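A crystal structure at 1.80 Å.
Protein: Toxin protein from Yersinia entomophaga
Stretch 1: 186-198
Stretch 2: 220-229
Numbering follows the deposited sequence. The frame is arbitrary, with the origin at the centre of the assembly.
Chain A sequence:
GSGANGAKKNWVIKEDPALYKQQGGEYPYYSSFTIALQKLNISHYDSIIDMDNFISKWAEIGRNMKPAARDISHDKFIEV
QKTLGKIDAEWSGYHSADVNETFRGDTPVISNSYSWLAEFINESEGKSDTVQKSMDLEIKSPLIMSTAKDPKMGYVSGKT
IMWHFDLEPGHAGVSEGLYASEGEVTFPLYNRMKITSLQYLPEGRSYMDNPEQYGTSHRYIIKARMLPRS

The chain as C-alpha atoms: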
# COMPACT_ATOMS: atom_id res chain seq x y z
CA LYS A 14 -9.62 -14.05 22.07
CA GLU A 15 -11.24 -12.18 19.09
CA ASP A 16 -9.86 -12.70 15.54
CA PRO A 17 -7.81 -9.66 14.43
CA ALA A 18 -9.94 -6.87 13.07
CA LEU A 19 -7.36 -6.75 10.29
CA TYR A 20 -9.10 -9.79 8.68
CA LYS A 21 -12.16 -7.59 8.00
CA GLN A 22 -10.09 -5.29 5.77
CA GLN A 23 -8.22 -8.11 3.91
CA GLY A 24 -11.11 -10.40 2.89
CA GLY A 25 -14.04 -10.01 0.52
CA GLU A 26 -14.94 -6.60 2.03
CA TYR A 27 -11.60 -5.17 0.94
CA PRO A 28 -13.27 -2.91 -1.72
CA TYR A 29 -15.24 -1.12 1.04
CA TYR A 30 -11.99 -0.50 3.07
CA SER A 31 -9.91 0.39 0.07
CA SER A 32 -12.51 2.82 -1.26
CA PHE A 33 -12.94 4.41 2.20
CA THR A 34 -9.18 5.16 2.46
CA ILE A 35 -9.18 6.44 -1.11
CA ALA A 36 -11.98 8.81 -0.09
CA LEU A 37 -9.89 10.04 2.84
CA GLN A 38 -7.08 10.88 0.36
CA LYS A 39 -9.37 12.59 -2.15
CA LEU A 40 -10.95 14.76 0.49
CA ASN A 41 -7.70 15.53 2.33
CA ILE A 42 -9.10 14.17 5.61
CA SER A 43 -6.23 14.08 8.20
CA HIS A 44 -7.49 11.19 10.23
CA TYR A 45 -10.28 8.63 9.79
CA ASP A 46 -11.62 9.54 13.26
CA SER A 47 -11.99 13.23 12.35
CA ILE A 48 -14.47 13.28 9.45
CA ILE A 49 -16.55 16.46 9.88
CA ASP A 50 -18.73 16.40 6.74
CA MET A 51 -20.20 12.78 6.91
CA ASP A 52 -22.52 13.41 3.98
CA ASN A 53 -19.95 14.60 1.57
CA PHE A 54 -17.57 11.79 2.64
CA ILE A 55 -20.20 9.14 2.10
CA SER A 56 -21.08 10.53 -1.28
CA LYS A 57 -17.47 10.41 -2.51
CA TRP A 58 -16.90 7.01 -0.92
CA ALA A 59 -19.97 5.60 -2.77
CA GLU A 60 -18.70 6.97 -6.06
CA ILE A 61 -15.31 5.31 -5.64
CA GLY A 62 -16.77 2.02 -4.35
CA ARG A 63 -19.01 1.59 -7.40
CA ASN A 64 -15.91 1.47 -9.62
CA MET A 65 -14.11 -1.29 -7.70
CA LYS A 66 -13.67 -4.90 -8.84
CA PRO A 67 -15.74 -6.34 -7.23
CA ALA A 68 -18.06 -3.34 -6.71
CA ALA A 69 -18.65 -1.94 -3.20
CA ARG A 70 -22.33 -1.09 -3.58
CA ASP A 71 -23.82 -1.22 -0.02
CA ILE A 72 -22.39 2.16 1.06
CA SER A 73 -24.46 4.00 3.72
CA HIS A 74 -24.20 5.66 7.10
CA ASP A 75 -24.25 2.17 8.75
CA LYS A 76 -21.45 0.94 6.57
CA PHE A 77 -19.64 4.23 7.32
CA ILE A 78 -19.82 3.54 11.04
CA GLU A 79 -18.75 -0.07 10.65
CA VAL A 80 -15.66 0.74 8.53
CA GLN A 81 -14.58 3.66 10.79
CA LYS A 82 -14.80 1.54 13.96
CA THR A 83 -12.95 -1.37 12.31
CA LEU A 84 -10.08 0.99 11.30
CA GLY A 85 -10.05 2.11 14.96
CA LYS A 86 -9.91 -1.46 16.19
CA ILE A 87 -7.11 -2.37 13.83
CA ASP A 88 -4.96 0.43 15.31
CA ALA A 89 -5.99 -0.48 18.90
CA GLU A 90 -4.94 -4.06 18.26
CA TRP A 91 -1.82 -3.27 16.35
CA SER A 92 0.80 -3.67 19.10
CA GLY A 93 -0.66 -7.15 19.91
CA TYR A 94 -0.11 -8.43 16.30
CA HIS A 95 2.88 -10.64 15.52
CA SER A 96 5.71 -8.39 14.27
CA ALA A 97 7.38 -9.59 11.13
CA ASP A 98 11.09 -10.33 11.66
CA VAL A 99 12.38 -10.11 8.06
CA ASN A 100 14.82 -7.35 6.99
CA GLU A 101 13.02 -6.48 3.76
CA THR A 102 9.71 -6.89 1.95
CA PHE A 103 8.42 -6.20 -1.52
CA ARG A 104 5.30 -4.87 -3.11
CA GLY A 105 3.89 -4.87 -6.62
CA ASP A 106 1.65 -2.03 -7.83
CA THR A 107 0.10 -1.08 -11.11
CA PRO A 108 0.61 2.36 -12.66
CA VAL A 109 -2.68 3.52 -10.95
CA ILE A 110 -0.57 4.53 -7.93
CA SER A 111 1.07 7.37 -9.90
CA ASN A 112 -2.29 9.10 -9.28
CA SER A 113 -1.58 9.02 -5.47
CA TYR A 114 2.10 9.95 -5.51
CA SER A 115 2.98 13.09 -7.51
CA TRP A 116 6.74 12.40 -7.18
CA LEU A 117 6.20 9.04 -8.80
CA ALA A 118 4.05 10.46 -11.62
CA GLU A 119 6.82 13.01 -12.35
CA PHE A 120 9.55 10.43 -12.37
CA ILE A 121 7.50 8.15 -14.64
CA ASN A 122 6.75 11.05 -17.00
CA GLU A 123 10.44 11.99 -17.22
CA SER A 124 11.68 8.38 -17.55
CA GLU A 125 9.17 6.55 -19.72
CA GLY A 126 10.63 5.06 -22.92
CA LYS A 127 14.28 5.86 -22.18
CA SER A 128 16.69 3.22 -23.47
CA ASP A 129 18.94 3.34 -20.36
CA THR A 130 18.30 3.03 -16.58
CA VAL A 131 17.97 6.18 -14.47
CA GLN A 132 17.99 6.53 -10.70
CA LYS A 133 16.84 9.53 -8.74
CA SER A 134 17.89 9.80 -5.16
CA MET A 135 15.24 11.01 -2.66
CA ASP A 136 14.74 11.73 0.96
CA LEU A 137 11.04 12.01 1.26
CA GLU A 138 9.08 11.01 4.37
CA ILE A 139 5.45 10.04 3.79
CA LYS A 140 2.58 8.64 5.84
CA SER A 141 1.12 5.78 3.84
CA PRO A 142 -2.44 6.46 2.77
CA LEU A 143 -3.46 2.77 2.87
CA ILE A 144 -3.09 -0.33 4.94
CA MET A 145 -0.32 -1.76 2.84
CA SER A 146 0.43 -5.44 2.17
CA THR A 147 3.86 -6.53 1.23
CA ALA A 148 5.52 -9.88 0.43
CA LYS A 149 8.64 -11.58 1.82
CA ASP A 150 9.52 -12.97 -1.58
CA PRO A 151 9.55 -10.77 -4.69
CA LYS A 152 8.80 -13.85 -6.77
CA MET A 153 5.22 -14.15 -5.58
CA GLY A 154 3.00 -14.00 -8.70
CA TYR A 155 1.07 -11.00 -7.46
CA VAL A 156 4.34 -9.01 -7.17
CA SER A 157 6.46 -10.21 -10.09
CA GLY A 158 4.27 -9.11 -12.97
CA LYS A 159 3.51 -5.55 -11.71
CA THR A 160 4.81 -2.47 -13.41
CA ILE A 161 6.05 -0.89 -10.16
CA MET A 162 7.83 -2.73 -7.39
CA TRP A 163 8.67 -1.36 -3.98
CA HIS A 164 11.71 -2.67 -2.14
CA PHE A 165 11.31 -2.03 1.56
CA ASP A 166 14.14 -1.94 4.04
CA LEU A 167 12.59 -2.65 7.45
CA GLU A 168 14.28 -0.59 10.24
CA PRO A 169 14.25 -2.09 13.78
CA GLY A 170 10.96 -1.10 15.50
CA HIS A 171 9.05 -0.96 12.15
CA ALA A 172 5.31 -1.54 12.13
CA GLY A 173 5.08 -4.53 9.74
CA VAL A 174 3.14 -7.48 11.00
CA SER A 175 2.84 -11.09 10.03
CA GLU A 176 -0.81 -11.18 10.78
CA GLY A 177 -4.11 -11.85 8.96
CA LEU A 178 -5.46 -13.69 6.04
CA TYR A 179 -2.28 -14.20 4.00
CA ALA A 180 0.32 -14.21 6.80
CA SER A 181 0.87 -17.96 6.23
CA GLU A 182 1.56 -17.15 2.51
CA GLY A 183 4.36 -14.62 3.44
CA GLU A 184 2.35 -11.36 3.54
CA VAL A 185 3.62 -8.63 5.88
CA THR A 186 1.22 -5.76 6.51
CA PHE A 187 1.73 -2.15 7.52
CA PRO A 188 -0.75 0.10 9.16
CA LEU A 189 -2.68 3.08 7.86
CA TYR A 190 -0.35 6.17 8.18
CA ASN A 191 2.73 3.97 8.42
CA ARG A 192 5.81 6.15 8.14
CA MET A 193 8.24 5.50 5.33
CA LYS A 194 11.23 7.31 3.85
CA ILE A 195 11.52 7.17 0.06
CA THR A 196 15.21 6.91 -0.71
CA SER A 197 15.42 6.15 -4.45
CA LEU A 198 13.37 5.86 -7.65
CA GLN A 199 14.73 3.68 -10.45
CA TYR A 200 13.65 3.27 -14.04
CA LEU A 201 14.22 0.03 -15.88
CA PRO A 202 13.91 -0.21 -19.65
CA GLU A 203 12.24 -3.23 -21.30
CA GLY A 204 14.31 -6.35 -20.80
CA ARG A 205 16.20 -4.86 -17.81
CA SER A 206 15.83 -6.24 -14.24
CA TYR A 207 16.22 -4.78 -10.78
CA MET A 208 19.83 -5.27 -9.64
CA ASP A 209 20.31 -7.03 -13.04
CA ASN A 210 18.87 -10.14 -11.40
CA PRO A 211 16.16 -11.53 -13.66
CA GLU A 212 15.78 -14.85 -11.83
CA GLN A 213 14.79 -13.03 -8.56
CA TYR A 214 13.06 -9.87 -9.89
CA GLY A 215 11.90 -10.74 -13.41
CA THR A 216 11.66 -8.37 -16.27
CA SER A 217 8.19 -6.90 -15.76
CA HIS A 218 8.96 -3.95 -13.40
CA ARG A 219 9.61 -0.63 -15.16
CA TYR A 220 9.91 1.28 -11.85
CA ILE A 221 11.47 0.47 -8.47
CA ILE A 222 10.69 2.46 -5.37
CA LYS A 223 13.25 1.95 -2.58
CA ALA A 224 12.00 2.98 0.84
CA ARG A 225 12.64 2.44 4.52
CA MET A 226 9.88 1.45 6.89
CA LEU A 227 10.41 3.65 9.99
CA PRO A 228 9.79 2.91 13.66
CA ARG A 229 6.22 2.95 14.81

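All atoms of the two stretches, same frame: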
# COMPACT_ATOMS: atom_id res chain seq x y z
N THR A 186 2.04 -6.95 6.64
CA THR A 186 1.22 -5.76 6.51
C THR A 186 1.62 -4.58 7.36
O THR A 186 2.10 -4.75 8.53
CB THR A 186 -0.23 -6.19 6.87
OG1 THR A 186 -0.52 -7.42 6.19
CG2 THR A 186 -1.29 -5.11 6.48
N PHE A 187 1.35 -3.38 6.84
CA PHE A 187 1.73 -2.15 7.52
C PHE A 187 0.50 -1.37 7.75
O PHE A 187 -0.47 -1.51 7.00
CB PHE A 187 2.75 -1.37 6.72
CG PHE A 187 4.08 -2.04 6.67
CD1 PHE A 187 4.29 -3.11 5.80
CD2 PHE A 187 5.05 -1.72 7.58
CE1 PHE A 187 5.52 -3.74 5.75
CE2 PHE A 187 6.30 -2.33 7.53
CZ PHE A 187 6.52 -3.36 6.64
N PRO A 188 0.47 -0.58 8.83
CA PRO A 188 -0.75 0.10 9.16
C PRO A 188 -1.04 1.37 8.38
O PRO A 188 -0.16 1.99 7.78
CB PRO A 188 -0.56 0.38 10.67
CG PRO A 188 0.89 0.68 10.73
CD PRO A 188 1.50 -0.34 9.84
N LEU A 189 -2.31 1.76 8.39
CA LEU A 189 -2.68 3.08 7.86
C LEU A 189 -1.80 4.18 8.51
O LEU A 189 -1.57 4.16 9.74
CB LEU A 189 -4.15 3.35 8.14
CG LEU A 189 -4.73 4.62 7.47
CD1 LEU A 189 -4.53 4.61 5.95
CD2 LEU A 189 -6.21 4.74 7.81
N TYR A 190 -1.29 5.11 7.72
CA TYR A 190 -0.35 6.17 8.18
C TYR A 190 1.03 5.70 8.57
O TYR A 190 1.83 6.48 9.07
CB TYR A 190 -0.93 7.12 9.25
CG TYR A 190 -2.39 7.47 9.05
CD1 TYR A 190 -2.85 8.01 7.86
CD2 TYR A 190 -3.31 7.34 10.11
CE1 TYR A 190 -4.19 8.34 7.67
CE2 TYR A 190 -4.67 7.66 9.91
CZ TYR A 190 -5.10 8.18 8.72
OH TYR A 190 -6.42 8.53 8.54
N ASN A 191 1.38 4.46 8.23
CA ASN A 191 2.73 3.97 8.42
C ASN A 191 3.71 4.97 7.83
O ASN A 191 3.52 5.45 6.70
CB ASN A 191 2.86 2.62 7.73
CG ASN A 191 4.23 2.03 7.85
OD1 ASN A 191 4.68 1.81 8.95
ND2 ASN A 191 4.89 1.77 6.70
N ARG A 192 4.77 5.24 8.58
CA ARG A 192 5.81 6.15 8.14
C ARG A 192 6.86 5.44 7.34
O ARG A 192 7.41 4.43 7.77
CB ARG A 192 6.48 6.84 9.37
CG ARG A 192 5.53 7.85 10.02
CD ARG A 192 6.06 8.62 11.23
NE ARG A 192 7.20 7.95 11.84
CZ ARG A 192 8.48 8.38 11.83
NH1 ARG A 192 9.39 7.65 12.44
NH2 ARG A 192 8.86 9.53 11.26
N MET A 193 7.17 6.01 6.19
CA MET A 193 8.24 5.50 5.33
C MET A 193 9.07 6.67 4.78
O MET A 193 8.60 7.80 4.65
CB MET A 193 7.69 4.64 4.22
CG MET A 193 6.85 5.33 3.18
SD MET A 193 6.34 4.23 1.79
CE MET A 193 5.41 3.02 2.68
N LYS A 194 10.30 6.36 4.43
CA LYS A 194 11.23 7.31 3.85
C LYS A 194 11.59 6.80 2.47
O LYS A 194 12.14 5.72 2.41
CB LYS A 194 12.45 7.42 4.74
CG LYS A 194 13.51 8.38 4.25
CD LYS A 194 14.69 8.17 5.19
CE LYS A 194 15.98 8.83 4.74
NZ LYS A 194 15.93 10.26 5.15
N ILE A 195 11.19 7.53 1.43
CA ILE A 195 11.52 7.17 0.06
C ILE A 195 12.99 7.57 -0.10
O ILE A 195 13.34 8.76 0.08
CB ILE A 195 10.69 7.90 -0.98
CG1 ILE A 195 9.17 7.79 -0.68
CG2 ILE A 195 11.03 7.38 -2.40
CD1 ILE A 195 8.68 6.39 -0.51
N THR A 196 13.82 6.60 -0.48
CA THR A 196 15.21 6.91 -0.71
C THR A 196 15.66 6.92 -2.15
O THR A 196 16.69 7.55 -2.46
CB THR A 196 16.13 6.00 0.09
OG1 THR A 196 15.99 4.66 -0.37
CG2 THR A 196 15.70 6.03 1.56
N SER A 197 14.94 6.26 -3.05
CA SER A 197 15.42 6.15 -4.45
C SER A 197 14.28 5.76 -5.37
O SER A 197 13.44 4.89 -4.98
CB SER A 197 16.46 5.03 -4.54
OG SER A 197 16.99 5.14 -5.83
N LEU A 198 14.25 6.34 -6.57
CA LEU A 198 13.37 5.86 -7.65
C LEU A 198 14.27 5.40 -8.74
O LEU A 198 15.27 6.10 -9.02
CB LEU A 198 12.49 6.93 -8.19
CG LEU A 198 11.74 7.68 -7.12
CD1 LEU A 198 11.02 8.81 -7.82
CD2 LEU A 198 10.82 6.72 -6.34
N TYR A 220 9.56 0.32 -12.90
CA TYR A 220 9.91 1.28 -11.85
C TYR A 220 10.09 0.55 -10.50
O TYR A 220 9.30 -0.33 -10.15
CB TYR A 220 8.82 2.35 -11.65
CG TYR A 220 8.68 3.12 -12.90
CD1 TYR A 220 9.59 4.12 -13.18
CD2 TYR A 220 7.74 2.77 -13.86
CE1 TYR A 220 9.54 4.80 -14.38
CE2 TYR A 220 7.68 3.43 -15.10
CZ TYR A 220 8.61 4.45 -15.34
OH TYR A 220 8.65 5.17 -16.53
N ILE A 221 11.17 0.92 -9.82
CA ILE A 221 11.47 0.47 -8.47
C ILE A 221 11.46 1.64 -7.51
O ILE A 221 12.14 2.67 -7.72
CB ILE A 221 12.83 -0.24 -8.37
CG1 ILE A 221 12.98 -1.32 -9.49
CG2 ILE A 221 13.00 -0.83 -6.96
CD1 ILE A 221 12.01 -2.52 -9.45
N ILE A 222 10.67 1.50 -6.47
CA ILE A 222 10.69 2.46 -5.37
C ILE A 222 11.42 1.80 -4.21
O ILE A 222 10.97 0.85 -3.67
CB ILE A 222 9.30 2.89 -4.94
CG1 ILE A 222 8.48 3.37 -6.15
CG2 ILE A 222 9.43 3.93 -3.86
CD1 ILE A 222 7.01 3.56 -5.80
N LYS A 223 12.57 2.35 -3.80
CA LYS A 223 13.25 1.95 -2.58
C LYS A 223 12.83 2.88 -1.45
O LYS A 223 12.90 4.09 -1.57
CB LYS A 223 14.77 2.06 -2.76
CG LYS A 223 15.25 1.14 -3.87
CD LYS A 223 16.76 0.94 -3.92
CE LYS A 223 17.29 0.11 -2.76
NZ LYS A 223 18.79 0.22 -2.80
N ALA A 224 12.46 2.28 -0.33
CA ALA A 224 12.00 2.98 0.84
C ALA A 224 12.33 2.24 2.11
O ALA A 224 12.50 1.02 2.11
CB ALA A 224 10.50 3.18 0.75
N ARG A 225 12.39 2.98 3.22
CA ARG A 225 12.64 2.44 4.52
C ARG A 225 11.41 2.52 5.31
O ARG A 225 10.75 3.56 5.29
CB ARG A 225 13.71 3.26 5.24
CG ARG A 225 14.95 3.51 4.39
CD ARG A 225 16.01 4.39 5.09
NE ARG A 225 16.50 3.85 6.36
CZ ARG A 225 17.31 2.79 6.50
NH1 ARG A 225 17.73 2.10 5.45
NH2 ARG A 225 17.69 2.40 7.72
N MET A 226 11.06 1.42 5.98
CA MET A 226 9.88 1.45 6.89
C MET A 226 10.42 1.91 8.27
O MET A 226 11.33 1.33 8.77
CB MET A 226 9.24 0.08 6.95
CG MET A 226 8.76 -0.40 5.59
SD MET A 226 7.49 0.70 4.95
CE MET A 226 6.30 -0.43 4.22
N LEU A 227 9.86 2.97 8.80
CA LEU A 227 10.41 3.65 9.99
C LEU A 227 9.69 3.18 11.24
O LEU A 227 8.56 2.68 11.14
CB LEU A 227 10.20 5.17 9.87
CG LEU A 227 10.74 5.84 8.58
CD1 LEU A 227 10.46 7.34 8.50
CD2 LEU A 227 12.22 5.55 8.46
N PRO A 228 10.34 3.39 12.41
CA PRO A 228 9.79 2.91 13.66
C PRO A 228 8.50 3.56 13.97
O PRO A 228 8.25 4.71 13.53
CB PRO A 228 10.87 3.19 14.71
CG PRO A 228 12.13 3.37 13.95
CD PRO A 228 11.74 3.86 12.57
N ARG A 229 7.69 2.79 14.70
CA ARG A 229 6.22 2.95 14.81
C ARG A 229 5.77 4.24 15.52
O ARG A 229 6.53 4.87 16.25
CB ARG A 229 5.62 1.69 15.50
O HOH W 1 7.08 0.82 9.68
O HOH W 2 5.38 3.66 11.00

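The antiparallel pairing of strands 192-198 and 220-226 is interrupted by a beta bulge: between Ile-195 and Ser-197 the register slips by one, so that Thr-196 and Ser-197 share one partner. The carbonyl of Lys-223 accepts from both, strongly from Thr-196 N (2.9 Å to Lys-223 O) and weakly from Ser-197 N (3.3 Å to the same oxygen). Thr-196, with phi/psi of -108/-21, carries the irregularity in its backbone.

Before the bulge Lys-194 and Arg-225 exchange two hydrogen bonds, Lys-194 N to Arg-225 O at 3.0 Å and Arg-225 N to Lys-194 O at 2.9 Å; at the bulge itself Lys-223 N still donates to Ser-197 O at 2.9 Å; past it Leu-198 pairs with Ile-222. Beyond the Met-193/Met-226 bridge, Leu-227 N still reaches Arg-192 O at 3.0 Å.

The two faces differ in chemistry. Lys-194, Ser-197, Lys-223 and Arg-225 share one that is partly exposed. There the aliphatic stems of Lys-194 and Arg-225 pack, CD to CD, at 4.0 Å, while Lys-194 NZ and Arg-225 NE and NH2 bond elsewhere in the structure; the ends of Lys-194 and Lys-223 lead away from the partner stretch. Short Ser-197 sets its CB 3.9 Å from Lys-223 CB. The other face is buried and apolar. Ile-195 CD1 meets the small Ala-224 at CB (3.9 Å), and Leu-198 CD2 packs on Ile-222 CG2 (4.0 Å).

Met-226 extends this apolar face toward Phe-187. Its flexible, unbranched chain sets CE 3.5 Å from the centroid of the Phe-187 ring, almost on the ring normal, a CH-pi contact; SD also lies over that face.

At this same end of the ladder, Arg-192 lays one guanidinium face over Leu-227 CB and makes a weak hydrogen bond from NH1 to Pro-228 O (3.3 Å). Asn-191, closing a type II turn, offers an amide oxygen that can accept from a bridging water: water 1 donates to both Asn-191 OD1 (2.7 Å) and Leu-227 O (2.8 Å).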